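Local coordinates for protein inositol monophosphatase (Zymomonas mobilis, PDB 4N81) that probably hydrolyses phosphate monoesters such as inositol monophosphate with the help of magnesium, as a member of the inositol monophosphatase superfamily, at residues I118-I122 with H123-W127. Numbering follows the deposited sequence.
Sequences INQPI and HQERW
Gln120 OE1 takes two backbone N-H groups in the turn of a beta hairpin joining strands 112-120 and 125-130: His123 N at 2.9 Å, nearly in line with the amide C=O, and Ile122 N, which comes from above the carbonyl plane. A rotation about CB-CG of Gln120 (chi2 -52°) folds its amide back over the turn, where NE2 is engaged by Phe101 O. The turn closes in a G1 beta bulge, in which Gln120 stands opposite two residues, Gln124, with the positive phi expected at the first position (57°), and Glu125. Within the bulge Gln120 N donates to Glu125 O at 2.8 Å; regular antiparallel pairing continues with Asn119-Arg126 and with Ile118-Trp127, a hydrogen-bonded pair joined N to O both ways.

On the sheet face next to helix 7-24, Arg126 NE gives a nearly straight bond to Asn119 OD1 (2.8 Å). The oxygen lies in the guanidinium plane, but NE sits above the amide's carbonyl plane, and the two groups are turned 78° apart; NH2 adds only a weak bond. That guanidinium also reaches His14 and forms a salt bridge with Asp18, so a leucine in its place would probably leave Asn119 OD1 and the Asp18 carboxylate without these mates and loosen the tie between hairpin and helix. A water bridges Asn119 ND2 to Gln124 OE1.

On the other face, Ile118 CG2 lies 3.6 Å from Trp127 CE3, while Ile118 CD1 sits over the indole near its rim. Glu125 runs beside Gln120, its carboxylate hydrogen-bonded to Tyr188 and salt-bridged to Arg29 of the second subunit. In the turn, His123 stacks on His123 of the second subunit; within its own chain, Ile122 CG2 lies over its ring face, 4.2 Å from the centroid, a CH-pi contact.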
loop_
_atom_site.group_PDB
_atom_site.type_symbol
_atom_site.label_atom_id
_atom_site.label_comp_id
_atom_site.label_asym_id
_atom_site.label_seq_id
_atom_site.Cartn_x
_atom_site.Cartn_y
_atom_site.Cartn_z
ATOM N N ILE A 118 -7.684 -10.690 10.974
ATOM C CA ILE A 118 -6.790 -9.600 10.555
ATOM C C ILE A 118 -7.480 -8.317 10.972
ATOM O O ILE A 118 -8.625 -8.080 10.574
ATOM C CB ILE A 118 -6.623 -9.496 9.005
ATOM C CG1 ILE A 118 -5.951 -10.772 8.405
ATOM C CG2 ILE A 118 -5.779 -8.259 8.658
ATOM C CD1 ILE A 118 -6.275 -10.946 6.842
ATOM N N ASN A 119 -6.790 -7.457 11.715
ATOM C CA ASN A 119 -7.401 -6.187 12.065
ATOM C C ASN A 119 -6.513 -5.028 11.696
ATOM O O ASN A 119 -5.377 -4.961 12.170
ATOM C CB ASN A 119 -7.685 -6.106 13.569
ATOM C CG ASN A 119 -8.501 -4.849 13.929
ATOM O OD1 ASN A 119 -9.625 -4.704 13.486
ATOM N ND2 ASN A 119 -7.912 -3.934 14.711
ATOM N N GLN A 120 -7.051 -4.089 10.919
ATOM C CA GLN A 120 -6.293 -2.885 10.561
ATOM C C GLN A 120 -6.850 -1.841 11.494
ATOM O O GLN A 120 -7.994 -1.389 11.327
ATOM C CB GLN A 120 -6.633 -2.521 9.082
ATOM C CG GLN A 120 -5.420 -1.837 8.367
ATOM C CD GLN A 120 -4.884 -0.660 9.179
ATOM O OE1 GLN A 120 -5.634 0.247 9.539
ATOM N NE2 GLN A 120 -3.604 -0.680 9.482
ATOM N N PRO A 121 -6.038 -1.426 12.501
ATOM C CA PRO A 121 -6.611 -0.593 13.566
ATOM C C PRO A 121 -6.715 0.875 13.202
ATOM O O PRO A 121 -7.354 1.619 13.956
ATOM C CB PRO A 121 -5.644 -0.793 14.732
ATOM C CG PRO A 121 -4.282 -1.122 14.036
ATOM C CD PRO A 121 -4.704 -1.966 12.848
ATOM N N ILE A 122 -6.092 1.305 12.090
ATOM C CA ILE A 122 -6.182 2.729 11.739
ATOM C C ILE A 122 -7.490 2.971 10.991
ATOM O O ILE A 122 -8.266 3.868 11.334
ATOM C CB ILE A 122 -4.963 3.169 10.853
ATOM C CG1 ILE A 122 -3.645 2.754 11.543
ATOM C CG2 ILE A 122 -5.002 4.715 10.570
ATOM C CD1 ILE A 122 -3.516 3.215 13.027
ATOM N N HIS A 123 -7.750 2.155 9.980
ATOM C CA HIS A 123 -9.015 2.296 9.214
ATOM C C HIS A 123 -10.175 1.452 9.655
ATOM O O HIS A 123 -11.265 1.533 9.082
ATOM C CB HIS A 123 -8.728 2.261 7.719
ATOM C CG HIS A 123 -7.901 3.450 7.318
ATOM N ND1 HIS A 123 -6.727 3.348 6.600
ATOM C CD2 HIS A 123 -8.041 4.764 7.647
ATOM C CE1 HIS A 123 -6.205 4.558 6.459
ATOM N NE2 HIS A 123 -6.968 5.429 7.103
ATOM N N GLN A 124 -9.949 0.684 10.715
ATOM C CA GLN A 124 -11.004 -0.165 11.291
ATOM C C GLN A 124 -11.569 -1.133 10.247
ATOM O O GLN A 124 -12.755 -1.102 9.917
ATOM C CB GLN A 124 -12.137 0.684 11.881
ATOM C CG GLN A 124 -11.652 1.909 12.596
ATOM C CD GLN A 124 -11.240 1.589 13.969
ATOM O OE1 GLN A 124 -10.462 0.653 14.194
ATOM N NE2 GLN A 124 -11.782 2.337 14.933
ATOM N N GLU A 125 -10.699 -1.979 9.732
ATOM C CA GLU A 125 -11.113 -3.003 8.798
ATOM C C GLU A 125 -10.718 -4.317 9.458
ATOM O O GLU A 125 -9.524 -4.539 9.752
ATOM C CB GLU A 125 -10.299 -2.841 7.513
ATOM C CG GLU A 125 -10.501 -1.436 6.886
ATOM C CD GLU A 125 -9.701 -1.241 5.576
ATOM O OE1 GLU A 125 -10.322 -0.985 4.507
ATOM O OE2 GLU A 125 -8.455 -1.327 5.651
ATOM N N ARG A 126 -11.696 -5.209 9.605
ATOM C CA ARG A 126 -11.473 -6.434 10.346
ATOM C C ARG A 126 -12.034 -7.641 9.582
ATOM O O ARG A 126 -13.244 -7.695 9.274
ATOM C CB ARG A 126 -12.131 -6.355 11.732
ATOM C CG ARG A 126 -11.848 -7.626 12.571
ATOM C CD ARG A 126 -12.305 -7.470 14.056
ATOM N NE ARG A 126 -11.565 -6.383 14.694
ATOM C CZ ARG A 126 -11.669 -6.030 15.979
ATOM N NH1 ARG A 126 -12.481 -6.684 16.816
ATOM N NH2 ARG A 126 -10.941 -5.011 16.423
ATOM N N TRP A 127 -11.139 -8.568 9.249
ATOM C CA TRP A 127 -11.506 -9.839 8.619
ATOM C C TRP A 127 -11.558 -10.916 9.712
ATOM O O TRP A 127 -10.629 -10.974 10.514
ATOM C CB TRP A 127 -10.367 -10.250 7.675
ATOM C CG TRP A 127 -10.241 -9.471 6.393
ATOM C CD1 TRP A 127 -10.737 -9.846 5.142
ATOM C CD2 TRP A 127 -9.578 -8.211 6.211
ATOM N NE1 TRP A 127 -10.433 -8.851 4.214
ATOM C CE2 TRP A 127 -9.698 -7.864 4.830
ATOM C CE3 TRP A 127 -8.920 -7.316 7.080
ATOM C CZ2 TRP A 127 -9.110 -6.694 4.291
ATOM C CZ3 TRP A 127 -8.353 -6.144 6.546
ATOM C CH2 TRP A 127 -8.446 -5.847 5.164
HETATM O O HOH W 1 -9.755 -1.655 15.553
#